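Local coordinates for CmeC (Campylobacter jejuni, PDB 4MT4), which forms the trimeric outer membrane channel of its efflux system, a member of the outer membrane factor family that probably lets exported compounds leave the cell, at the interface of chains A and B. Coordinates in Å, arbitrary orientation; residue numbers count along the deposited sequence, not the author numbering. Chains: chain A/B, CmeC.

The four contacts join neighbouring subunits of the CmeC trimer. Contact 1 and contact 2 are neighbours, their C-alpha centres about 9 Å apart, and share B:Leu244 and B:Tyr245 of the short helix 240-245. Contact 4 lies about 20 Å from contact 2 and uses the same two long helices, 339-405 of chain A and 201-236 of chain B. Contact 3 stands apart, about 59 Å from contact 4, yet again involves helix 339-405, now at its first turns, against helix 58-79. One long helix of chain A is thus held along much of its length, which should keep the barrel wall together.

Contact 1: the interface of chains A and B. Residues chain A 15-17, 20, 264; chain B 241, 244-245.
A:Ser15 runs in an extended backbone conformation (phi -97°, psi 151°) past the short helix 240-245 of chain B, offering its N-H to B:Asn241 and its carbonyl to B:Tyr245. The amide oxygen OD1 of B:Asn241 accepts the hydrogen bond from A:Ser15 N at 2.9 Å; the bond is nearly straight and arrives in the carbonyl plane on a lone pair. On the same residue, B:Asn241 ND2 makes a weak bond to the hydroxyl OG.

The phenol of B:Tyr245 reaches deeper into chain A. Its OH donates to A:Ser15 O at 2.7 Å, and this carbonyl oxygen lies at the ring edge, in the ring plane. With CG anti to the carbonyl carbon (chi1 -54°), the ring is directed away from its own helix towards the N-terminal segment of chain A. Water 1 lies 2.9 Å from B:Tyr245 OH and also contacts A:Asp17 O and A:Ile264 N, so the hydroxyl is linked through the water to two separate stretches of chain A. A:Asp17 CB packs 3.6 Å from B:Tyr245 CE1, while the methyl CD2 of A:Leu20 meets that ring atom at 3.7 Å. Beside the phenol, A:Ile264 CD1 touches B:Leu244 CD1 at 3.7 Å.

Within the fold, the site lies outside the long helices, partway along the helical barrel, where the N-terminal segment and the loop carrying A:Ile264 meet the short helix that follows helix 201-236.

Contact 2: the interface of chains A and B. Residues chain A 370, 374; chain B 226, 229, 243-247.
A:Arg370, on the long helix 339-405, reaches across to the C-terminal end of helix 240-245 in chain B and has 103 Å² of its surface hidden by chain B. Its CG is anti to the backbone N (chi1 177°) and the chain stays extended to NE, which carries the guanidinium group to the backbone carbonyls at the helix end. NH1 donates to B:Ile243 O at 2.7 Å, with the oxygen tilted well out of the guanidinium plane. NH2 donates to B:Lys246 O, which lies close to that plane, and a weak second bond runs from NH1 to the same oxygen. The positive group therefore caps the end of the short helix, where the helix dipole would probably favour it.

B:Leu244 O lies over one face of the guanidinium, offset toward the rim; on the opposite side is the methyl CD1 of B:Leu229, 4.0 Å from A:Arg370 CZ. B:Glu226, from helix 201-236, buries 50 Å². Its chain bends at chi2 (-68°), bringing the carboxylate oxygen OE1 into a long salt bridge with A:Arg370 NE at 3.7 Å.

A:Val374, one helical turn beyond the arginine, crosses the B:Glu226 side chain at about a right angle, its methyl CG1 lying 3.6 Å from B:Glu226 CG.

Contact 3: the interface of chains A and B. Residues chain A 339, 342-343, 346; chain B 71-72, 75-76.
A:Gln342 lies against B:Ala72, B:Gly75 and B:Ile76 where two helices of the outer membrane factor fold pack across the subunit boundary: the start of helix 339-405 in chain A and helix 58-79 in chain B. Along A:Gln342, CB comes first, 3.6 Å from B:Ile76 CG1 and also near the backbone oxygen of B:Ala72. The next atom, CG, approaches B:Gly75 CA at 3.8 Å, a close approach of the glutamine stem to the helix backbone that the lack of a side chain at the glycine allows. The chain then bends at chi2 (-69°), and CD passes near B:Ala72 CA. At the tip, the amide oxygen OE1 is 3.3 Å from B:Ala72 CA and lies against the B:Ala72 CB methyl, so the amide lies along the partner helix, its oxygen pointing towards the N-terminal end of that helix.

B:Ile76 buries 70 Å² and also contacts A:Asn343, which its side chain crosses at about a right angle. The methyl CD1 is 3.5 Å from A:Asn343 OD1 and nearly as near to CG and ND2, facing the amide as a whole. That amide is restrained within its own chain: A:Asn343 ND2 donates to A:Glu339 O at 2.7 Å, with the oxygen tilted 22° out of the amide plane.

Contact 4: the interface of chains A and B. Residues chain A 381-382, 385; chain B 215-216, 219.
A:Asn385 and B:Asn219 meet through their side-chain amides, with planes nearly coplanar (9° apart) although the side chains cross at about a right angle. As modelled, the two amide nitrogens face each other, A:Asn385 ND2 lying 3.0 Å from B:Asn219 ND2. Two donors cannot bond in this way, so one amide is probably turned over in the crystal, giving an N-H to oxygen hydrogen bond. The backbone oxygen of B:Ala215, 3.4 Å from A:Asn385 ND2, suits a donor at that position and suggests that B:Asn219 is the one to turn; the structure alone does not prove it.

Around this pair, van der Waals contacts flank the two amides. B:Ala215 CB packs 3.8 Å from A:Asn385 CG, over one face of the amide. A:Gln382 slides past B:Asn219 in the opposite direction, CG to CB at 3.7 Å, their amide planes steeply inclined to each other. A:Leu381 CB approaches B:Asn219 ND2 at 3.7 Å from the same side of the amide plane as A:Gln382 CG, so two neighbouring residues of helix 339-405 border one face of the asparagine.

Further out, B:Leu216 supports the glutamine. Its CG is anti to the backbone N (chi1 179°), which extends the side chain from helix 201-236 towards chain A. The glutamine stem crosses this leucine at about a right angle, and the methyl CD1 of B:Leu216 rests 3.7 Å from A:Gln382 CB.

Contact 1: the interface of chains A and B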
ATOM      1  N   SER A  15       0.690 -32.020  11.028  1.00 58.06           N
ATOM      2  CA  SER A  15       1.247 -32.787  12.134  1.00 54.80           C
ATOM      3  C   SER A  15       1.920 -31.874  13.152  1.00 59.24           C
ATOM      4  O   SER A  15       2.426 -30.808  12.799  1.00 58.58           O
ATOM      5  CB  SER A  15       2.247 -33.821  11.615  1.00 48.12           C
ATOM      6  OG  SER A  15       1.639 -34.693  10.679  1.00 68.52           O
ATOM      7  N   ILE A  16       1.923 -32.293  14.413  1.00 55.76           N
ATOM      8  CA  ILE A  16       2.595 -31.539  15.466  1.00 64.17           C
ATOM      9  C   ILE A  16       4.008 -32.074  15.697  1.00 68.14           C
ATOM     10  O   ILE A  16       4.270 -33.266  15.527  1.00 60.86           O
ATOM     11  CB  ILE A  16       1.805 -31.576  16.795  1.00 75.01           C
ATOM     12  CG1 ILE A  16       1.729 -33.003  17.343  1.00 76.75           C
ATOM     13  CG2 ILE A  16       0.409 -30.990  16.608  1.00 59.48           C
ATOM     14  CD1 ILE A  16       1.019 -33.110  18.673  1.00 84.15           C
ATOM     15  N   ASP A  17       4.917 -31.182  16.081  1.00 67.49           N
ATOM     16  CA  ASP A  17       6.313 -31.548  16.290  1.00 61.54           C
ATOM     17  C   ASP A  17       7.008 -30.501  17.156  1.00 70.47           C
ATOM     18  O   ASP A  17       7.454 -29.470  16.658  1.00 74.20           O
ATOM     19  CB  ASP A  17       7.032 -31.704  14.948  1.00 61.08           C
ATOM     20  CG  ASP A  17       8.470 -32.155  15.102  1.00 72.35           C
ATOM     21  OD1 ASP A  17       8.777 -32.853  16.091  1.00 76.25           O
ATOM     22  OD2 ASP A  17       9.295 -31.814  14.227  1.00 79.18           O
ATOM     23  N   LEU A  20      10.666 -28.752  16.719  1.00 77.48           N
ATOM     24  CA  LEU A  20      10.908 -27.808  15.630  1.00 74.40           C
ATOM     25  C   LEU A  20      11.587 -26.522  16.099  1.00 68.06           C
ATOM     26  O   LEU A  20      12.420 -25.961  15.391  1.00 65.16           O
ATOM     27  CB  LEU A  20       9.592 -27.470  14.926  1.00 63.40           C
ATOM     28  CG  LEU A  20       9.696 -26.584  13.684  1.00 63.67           C
ATOM     29  CD1 LEU A  20      10.685 -27.168  12.684  1.00 65.43           C
ATOM     30  CD2 LEU A  20       8.331 -26.393  13.042  1.00 63.21           C
ATOM     31  N   ILE A 264       4.257 -26.125  16.694  1.00 52.04           N
ATOM     32  CA  ILE A 264       2.971 -25.554  16.311  1.00 46.84           C
ATOM     33  C   ILE A 264       1.840 -26.173  17.134  1.00 56.19           C
ATOM     34  O   ILE A 264       1.853 -27.368  17.434  1.00 48.89           O
ATOM     35  CB  ILE A 264       2.698 -25.736  14.796  1.00 57.22           C
ATOM     36  CG1 ILE A 264       1.391 -25.041  14.397  1.00 50.92           C
ATOM     37  CG2 ILE A 264       2.687 -27.211  14.413  1.00 44.03           C
ATOM     38  CD1 ILE A 264       1.142 -25.012  12.912  1.00 44.71           C
TER
ATOM     39  N   ASN B 241       2.017 -29.228   5.946  1.00 50.39           N
ATOM     40  CA  ASN B 241       3.164 -29.988   6.427  1.00 52.30           C
ATOM     41  C   ASN B 241       4.413 -29.673   5.615  1.00 49.57           C
ATOM     42  O   ASN B 241       5.511 -29.578   6.160  1.00 55.36           O
ATOM     43  CB  ASN B 241       2.878 -31.491   6.391  1.00 41.89           C
ATOM     44  CG  ASN B 241       2.247 -31.994   7.676  1.00 51.59           C
ATOM     45  OD1 ASN B 241       2.307 -31.331   8.711  1.00 51.32           O
ATOM     46  ND2 ASN B 241       1.650 -33.180   7.619  1.00 53.28           N
ATOM     47  N   LEU B 244       5.634 -26.412   6.815  1.00 48.81           N
ATOM     48  CA  LEU B 244       6.201 -26.483   8.156  1.00 47.13           C
ATOM     49  C   LEU B 244       7.536 -27.224   8.239  1.00 55.22           C
ATOM     50  O   LEU B 244       8.470 -26.750   8.888  1.00 47.65           O
ATOM     51  CB  LEU B 244       5.207 -27.147   9.111  1.00 50.01           C
ATOM     52  CG  LEU B 244       4.193 -26.253   9.825  1.00 58.45           C
ATOM     53  CD1 LEU B 244       3.217 -27.094  10.631  1.00 47.39           C
ATOM     54  CD2 LEU B 244       4.911 -25.263  10.724  1.00 56.83           C
ATOM     55  N   TYR B 245       7.629 -28.382   7.594  1.00 50.74           N
ATOM     56  CA  TYR B 245       8.738 -29.292   7.872  1.00 56.50           C
ATOM     57  C   TYR B 245       9.638 -29.623   6.680  1.00 60.12           C
ATOM     58  O   TYR B 245      10.813 -29.942   6.864  1.00 56.13           O
ATOM     59  CB  TYR B 245       8.190 -30.592   8.469  1.00 45.44           C
ATOM     60  CG  TYR B 245       7.307 -30.374   9.677  1.00 38.98           C
ATOM     61  CD1 TYR B 245       7.835 -29.896  10.872  1.00 36.33           C
ATOM     62  CD2 TYR B 245       5.945 -30.645   9.627  1.00 44.63           C
ATOM     63  CE1 TYR B 245       7.031 -29.692  11.978  1.00 52.31           C
ATOM     64  CE2 TYR B 245       5.134 -30.446  10.728  1.00 38.96           C
ATOM     65  CZ  TYR B 245       5.681 -29.969  11.901  1.00 45.64           C
ATOM     66  OH  TYR B 245       4.880 -29.769  13.001  1.00 52.03           O
TER
HETATM   67  O   HOH W   1       5.863 -27.996  15.043  1.00 44.93           O

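Contact 2: the interface of chains A and B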
ATOM      1  N   ARG A 370       6.890 -21.293  11.134  1.00 49.70           N
ATOM      2  CA  ARG A 370       8.096 -22.059  10.842  1.00 44.17           C
ATOM      3  C   ARG A 370       9.352 -21.231  11.071  1.00 61.90           C
ATOM      4  O   ARG A 370      10.259 -21.655  11.786  1.00 52.65           O
ATOM      5  CB  ARG A 370       8.091 -22.576   9.404  1.00 48.67           C
ATOM      6  CG  ARG A 370       9.370 -23.317   9.038  1.00 48.37           C
ATOM      7  CD  ARG A 370       9.451 -23.647   7.560  1.00 48.83           C
ATOM      8  NE  ARG A 370      10.522 -24.596   7.276  1.00 59.67           N
ATOM      9  CZ  ARG A 370      10.581 -25.352   6.183  1.00 64.48           C
ATOM     10  NH1 ARG A 370       9.623 -25.273   5.268  1.00 57.84           N
ATOM     11  NH2 ARG A 370      11.593 -26.190   6.008  1.00 61.41           N
ATOM     12  N   VAL A 374      12.308 -21.543  14.096  1.00 45.57           N
ATOM     13  CA  VAL A 374      13.674 -21.854  13.694  1.00 54.51           C
ATOM     14  C   VAL A 374      14.615 -20.703  14.033  1.00 54.33           C
ATOM     15  O   VAL A 374      15.733 -20.923  14.494  1.00 48.66           O
ATOM     16  CB  VAL A 374      13.768 -22.167  12.184  1.00 51.38           C
ATOM     17  CG1 VAL A 374      15.214 -22.389  11.775  1.00 53.72           C
ATOM     18  CG2 VAL A 374      12.932 -23.387  11.844  1.00 48.38           C
TER
ATOM     19  N   GLU B 226      16.738 -20.117   5.742  1.00 54.08           N
ATOM     20  CA  GLU B 226      15.384 -20.374   6.213  1.00 55.20           C
ATOM     21  C   GLU B 226      14.418 -19.278   5.777  1.00 66.79           C
ATOM     22  O   GLU B 226      13.227 -19.530   5.593  1.00 61.45           O
ATOM     23  CB  GLU B 226      15.365 -20.510   7.735  1.00 44.00           C
ATOM     24  CG  GLU B 226      15.869 -21.850   8.240  1.00 67.40           C
ATOM     25  CD  GLU B 226      14.931 -22.990   7.889  1.00 61.97           C
ATOM     26  OE1 GLU B 226      13.701 -22.770   7.882  1.00 70.68           O
ATOM     27  OE2 GLU B 226      15.422 -24.106   7.620  1.00 72.04           O
ATOM     28  N   LEU B 229      13.599 -20.028   2.180  1.00 53.60           N
ATOM     29  CA  LEU B 229      12.855 -21.279   2.125  1.00 56.05           C
ATOM     30  C   LEU B 229      11.387 -20.993   2.413  1.00 58.85           C
ATOM     31  O   LEU B 229      10.500 -21.478   1.710  1.00 53.65           O
ATOM     32  CB  LEU B 229      13.410 -22.298   3.121  1.00 51.59           C
ATOM     33  CG  LEU B 229      13.579 -23.736   2.617  1.00 56.14           C
ATOM     34  CD1 LEU B 229      13.700 -24.707   3.782  1.00 65.06           C
ATOM     35  CD2 LEU B 229      12.445 -24.148   1.685  1.00 53.00           C
ATOM     36  N   ILE B 243       4.967 -26.848   4.150  1.00 54.74           N
ATOM     37  CA  ILE B 243       5.336 -25.508   4.587  1.00 50.94           C
ATOM     38  C   ILE B 243       6.089 -25.555   5.909  1.00 48.24           C
ATOM     39  O   ILE B 243       7.073 -24.845   6.095  1.00 49.65           O
ATOM     40  CB  ILE B 243       4.092 -24.612   4.733  1.00 49.69           C
ATOM     41  CG1 ILE B 243       3.446 -24.379   3.367  1.00 47.58           C
ATOM     42  CG2 ILE B 243       4.448 -23.281   5.389  1.00 46.99           C
ATOM     43  CD1 ILE B 243       2.064 -23.795   3.449  1.00 52.70           C
ATOM     44  N   LEU B 244       5.634 -26.412   6.815  1.00 48.81           N
ATOM     45  CA  LEU B 244       6.201 -26.483   8.156  1.00 47.13           C
ATOM     46  C   LEU B 244       7.536 -27.224   8.239  1.00 55.22           C
ATOM     47  O   LEU B 244       8.470 -26.750   8.888  1.00 47.65           O
ATOM     48  CB  LEU B 244       5.207 -27.147   9.111  1.00 50.01           C
ATOM     49  CG  LEU B 244       4.193 -26.253   9.825  1.00 58.45           C
ATOM     50  CD1 LEU B 244       3.217 -27.094  10.631  1.00 47.39           C
ATOM     51  CD2 LEU B 244       4.911 -25.263  10.724  1.00 56.83           C
ATOM     52  N   TYR B 245       7.629 -28.382   7.594  1.00 50.74           N
ATOM     53  CA  TYR B 245       8.738 -29.292   7.872  1.00 56.50           C
ATOM     54  C   TYR B 245       9.638 -29.623   6.680  1.00 60.12           C
ATOM     55  O   TYR B 245      10.813 -29.942   6.864  1.00 56.13           O
ATOM     56  CB  TYR B 245       8.190 -30.592   8.469  1.00 45.44           C
ATOM     57  CG  TYR B 245       7.307 -30.374   9.677  1.00 38.98           C
ATOM     58  CD1 TYR B 245       7.835 -29.896  10.872  1.00 36.33           C
ATOM     59  CD2 TYR B 245       5.945 -30.645   9.627  1.00 44.63           C
ATOM     60  CE1 TYR B 245       7.031 -29.692  11.978  1.00 52.31           C
ATOM     61  CE2 TYR B 245       5.134 -30.446  10.728  1.00 38.96           C
ATOM     62  CZ  TYR B 245       5.681 -29.969  11.901  1.00 45.64           C
ATOM     63  OH  TYR B 245       4.880 -29.769  13.001  1.00 52.03           O
ATOM     64  N   LYS B 246       9.105 -29.551   5.466  1.00 54.57           N
ATOM     65  CA  LYS B 246       9.873 -29.970   4.296  1.00 51.99           C
ATOM     66  C   LYS B 246      10.876 -28.922   3.812  1.00 62.55           C
ATOM     67  O   LYS B 246      10.801 -27.751   4.182  1.00 65.47           O
ATOM     68  CB  LYS B 246       8.934 -30.340   3.149  1.00 58.80           C
ATOM     69  CG  LYS B 246       8.176 -31.635   3.366  1.00 69.80           C
ATOM     70  CD  LYS B 246       7.693 -32.209   2.047  1.00 68.55           C
ATOM     71  CE  LYS B 246       7.168 -33.623   2.223  1.00 87.86           C
ATOM     72  NZ  LYS B 246       7.248 -34.399   0.955  1.00 99.48           N
ATOM     73  N   ASN B 247      11.816 -29.364   2.980  1.00 68.11           N
ATOM     74  CA  ASN B 247      12.806 -28.477   2.382  1.00 61.15           C
ATOM     75  C   ASN B 247      12.653 -28.423   0.866  1.00 60.04           C
ATOM     76  O   ASN B 247      11.612 -28.794   0.327  1.00 66.89           O
ATOM     77  CB  ASN B 247      14.222 -28.919   2.752  1.00 72.11           C
ATOM     78  CG  ASN B 247      14.445 -28.969   4.251  1.00 79.56           C
ATOM     79  OD1 ASN B 247      14.688 -27.945   4.889  1.00 78.27           O
ATOM     80  ND2 ASN B 247      14.369 -30.167   4.820  1.00 89.98           N
TER

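Contact 3: the interface of chains A and B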
ATOM      1  N   GLU A 339     -29.085 -10.547 -16.186  1.00 43.54           N
ATOM      2  CA  GLU A 339     -28.832  -9.508 -15.186  1.00 50.46           C
ATOM      3  C   GLU A 339     -28.745 -10.076 -13.771  1.00 49.56           C
ATOM      4  O   GLU A 339     -27.786  -9.816 -13.042  1.00 44.76           O
ATOM      5  CB  GLU A 339     -29.919  -8.433 -15.239  1.00 44.25           C
ATOM      6  CG  GLU A 339     -29.751  -7.343 -14.190  1.00 50.10           C
ATOM      7  CD  GLU A 339     -30.942  -6.408 -14.114  1.00 56.55           C
ATOM      8  OE1 GLU A 339     -31.937  -6.657 -14.826  1.00 59.90           O
ATOM      9  OE2 GLU A 339     -30.885  -5.426 -13.343  1.00 59.77           O
ATOM     10  N   GLN A 342     -25.955 -13.035 -13.532  1.00 37.23           N
ATOM     11  CA  GLN A 342     -24.590 -12.534 -13.435  1.00 45.72           C
ATOM     12  C   GLN A 342     -24.341 -11.849 -12.093  1.00 43.80           C
ATOM     13  O   GLN A 342     -23.207 -11.784 -11.620  1.00 40.28           O
ATOM     14  CB  GLN A 342     -24.283 -11.572 -14.587  1.00 39.31           C
ATOM     15  CG  GLN A 342     -24.221 -12.228 -15.965  1.00 35.49           C
ATOM     16  CD  GLN A 342     -23.023 -13.143 -16.133  1.00 50.02           C
ATOM     17  OE1 GLN A 342     -22.144 -13.204 -15.273  1.00 39.80           O
ATOM     18  NE2 GLN A 342     -22.982 -13.864 -17.248  1.00 43.92           N
ATOM     19  N   ASN A 343     -25.405 -11.339 -11.480  1.00 45.05           N
ATOM     20  CA  ASN A 343     -25.290 -10.728 -10.162  1.00 42.14           C
ATOM     21  C   ASN A 343     -25.043 -11.787  -9.095  1.00 37.15           C
ATOM     22  O   ASN A 343     -24.240 -11.590  -8.184  1.00 38.09           O
ATOM     23  CB  ASN A 343     -26.542  -9.914  -9.824  1.00 33.44           C
ATOM     24  CG  ASN A 343     -26.389  -8.442 -10.168  1.00 53.32           C
ATOM     25  OD1 ASN A 343     -25.643  -7.716  -9.511  1.00 74.65           O
ATOM     26  ND2 ASN A 343     -27.099  -7.994 -11.197  1.00 50.59           N
ATOM     27  N   LEU A 346     -21.559 -12.886  -9.652  1.00 42.90           N
ATOM     28  CA  LEU A 346     -20.637 -11.927  -9.055  1.00 46.20           C
ATOM     29  C   LEU A 346     -20.525 -12.132  -7.545  1.00 51.46           C
ATOM     30  O   LEU A 346     -19.445 -12.000  -6.968  1.00 49.94           O
ATOM     31  CB  LEU A 346     -21.088 -10.497  -9.363  1.00 36.58           C
ATOM     32  CG  LEU A 346     -20.218  -9.351  -8.843  1.00 44.46           C
ATOM     33  CD1 LEU A 346     -18.765  -9.536  -9.263  1.00 32.50           C
ATOM     34  CD2 LEU A 346     -20.759  -8.008  -9.324  1.00 30.56           C
TER
ATOM     35  N   ALA B  71     -15.955 -10.219 -16.047  1.00 38.49           N
ATOM     36  CA  ALA B  71     -16.791 -10.879 -17.042  1.00 40.22           C
ATOM     37  C   ALA B  71     -18.249 -10.891 -16.595  1.00 38.54           C
ATOM     38  O   ALA B  71     -19.163 -10.808 -17.416  1.00 40.29           O
ATOM     39  CB  ALA B  71     -16.302 -12.294 -17.294  1.00 27.61           C
ATOM     40  N   ALA B  72     -18.454 -10.995 -15.285  1.00 41.72           N
ATOM     41  CA  ALA B  72     -19.795 -10.996 -14.712  1.00 48.81           C
ATOM     42  C   ALA B  72     -20.434  -9.617 -14.828  1.00 50.41           C
ATOM     43  O   ALA B  72     -21.613  -9.497 -15.158  1.00 48.24           O
ATOM     44  CB  ALA B  72     -19.751 -11.442 -13.257  1.00 37.96           C
ATOM     45  N   GLY B  75     -21.591  -9.011 -18.224  1.00 40.79           N
ATOM     46  CA  GLY B  75     -22.856  -9.669 -18.490  1.00 38.70           C
ATOM     47  C   GLY B  75     -24.030  -8.876 -17.950  1.00 45.69           C
ATOM     48  O   GLY B  75     -25.106  -8.853 -18.549  1.00 49.60           O
ATOM     49  N   ILE B  76     -23.817  -8.227 -16.809  1.00 42.90           N
ATOM     50  CA  ILE B  76     -24.832  -7.383 -16.192  1.00 40.79           C
ATOM     51  C   ILE B  76     -25.160  -6.184 -17.078  1.00 46.27           C
ATOM     52  O   ILE B  76     -26.326  -5.857 -17.296  1.00 49.84           O
ATOM     53  CB  ILE B  76     -24.379  -6.875 -14.808  1.00 38.96           C
ATOM     54  CG1 ILE B  76     -24.196  -8.041 -13.837  1.00 40.79           C
ATOM     55  CG2 ILE B  76     -25.381  -5.881 -14.247  1.00 40.59           C
ATOM     56  CD1 ILE B  76     -23.698  -7.622 -12.468  1.00 42.68           C
TER

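Contact 4: the interface of chains A and B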
ATOM      1  N   LEU A 381      21.667 -20.073  19.654  1.00 44.17           N
ATOM      2  CA  LEU A 381      23.031 -20.540  19.450  1.00 53.74           C
ATOM      3  C   LEU A 381      23.968 -19.358  19.231  1.00 53.72           C
ATOM      4  O   LEU A 381      25.081 -19.328  19.758  1.00 55.31           O
ATOM      5  CB  LEU A 381      23.105 -21.495  18.258  1.00 51.91           C
ATOM      6  CG  LEU A 381      22.327 -22.807  18.357  1.00 53.97           C
ATOM      7  CD1 LEU A 381      22.447 -23.587  17.061  1.00 48.95           C
ATOM      8  CD2 LEU A 381      22.827 -23.637  19.527  1.00 51.36           C
ATOM      9  N   GLN A 382      23.502 -18.386  18.451  1.00 60.04           N
ATOM     10  CA  GLN A 382      24.288 -17.198  18.136  1.00 53.03           C
ATOM     11  C   GLN A 382      24.623 -16.398  19.387  1.00 55.09           C
ATOM     12  O   GLN A 382      25.652 -15.726  19.445  1.00 51.67           O
ATOM     13  CB  GLN A 382      23.542 -16.310  17.141  1.00 47.58           C
ATOM     14  CG  GLN A 382      23.408 -16.907  15.752  1.00 53.31           C
ATOM     15  CD  GLN A 382      22.799 -15.936  14.762  1.00 57.24           C
ATOM     16  OE1 GLN A 382      23.302 -15.767  13.653  1.00 69.20           O
ATOM     17  NE2 GLN A 382      21.706 -15.294  15.157  1.00 59.24           N
ATOM     18  N   ASN A 385      27.690 -17.972  20.675  1.00 53.09           N
ATOM     19  CA  ASN A 385      28.786 -17.732  19.742  1.00 50.10           C
ATOM     20  C   ASN A 385      29.309 -16.303  19.834  1.00 60.67           C
ATOM     21  O   ASN A 385      30.517 -16.080  19.909  1.00 54.71           O
ATOM     22  CB  ASN A 385      28.345 -18.026  18.308  1.00 52.17           C
ATOM     23  CG  ASN A 385      27.920 -19.468  18.111  1.00 58.07           C
ATOM     24  OD1 ASN A 385      28.387 -20.367  18.808  1.00 63.14           O
ATOM     25  ND2 ASN A 385      27.028 -19.693  17.153  1.00 68.11           N
TER
ATOM     26  N   ALA B 215      31.303 -19.823  13.649  1.00 40.76           N
ATOM     27  CA  ALA B 215      30.062 -20.420  14.135  1.00 47.57           C
ATOM     28  C   ALA B 215      28.917 -19.415  14.078  1.00 52.59           C
ATOM     29  O   ALA B 215      27.772 -19.773  13.808  1.00 49.04           O
ATOM     30  CB  ALA B 215      30.240 -20.939  15.555  1.00 45.76           C
ATOM     31  N   LEU B 216      29.243 -18.152  14.329  1.00 47.26           N
ATOM     32  CA  LEU B 216      28.265 -17.073  14.265  1.00 54.20           C
ATOM     33  C   LEU B 216      27.847 -16.803  12.824  1.00 57.72           C
ATOM     34  O   LEU B 216      26.663 -16.652  12.527  1.00 53.91           O
ATOM     35  CB  LEU B 216      28.833 -15.802  14.898  1.00 41.63           C
ATOM     36  CG  LEU B 216      27.931 -14.567  14.894  1.00 54.76           C
ATOM     37  CD1 LEU B 216      26.620 -14.859  15.606  1.00 57.03           C
ATOM     38  CD2 LEU B 216      28.642 -13.384  15.531  1.00 45.73           C
ATOM     39  N   ASN B 219      25.579 -19.793  11.458  1.00 45.17           N
ATOM     40  CA  ASN B 219      24.172 -19.756  11.854  1.00 58.35           C
ATOM     41  C   ASN B 219      23.393 -18.624  11.189  1.00 59.44           C
ATOM     42  O   ASN B 219      22.179 -18.718  11.013  1.00 58.56           O
ATOM     43  CB  ASN B 219      24.058 -19.644  13.374  1.00 51.98           C
ATOM     44  CG  ASN B 219      24.340 -20.958  14.076  1.00 63.72           C
ATOM     45  OD1 ASN B 219      23.908 -22.019  13.624  1.00 52.74           O
ATOM     46  ND2 ASN B 219      25.069 -20.897  15.183  1.00 65.14           N
TER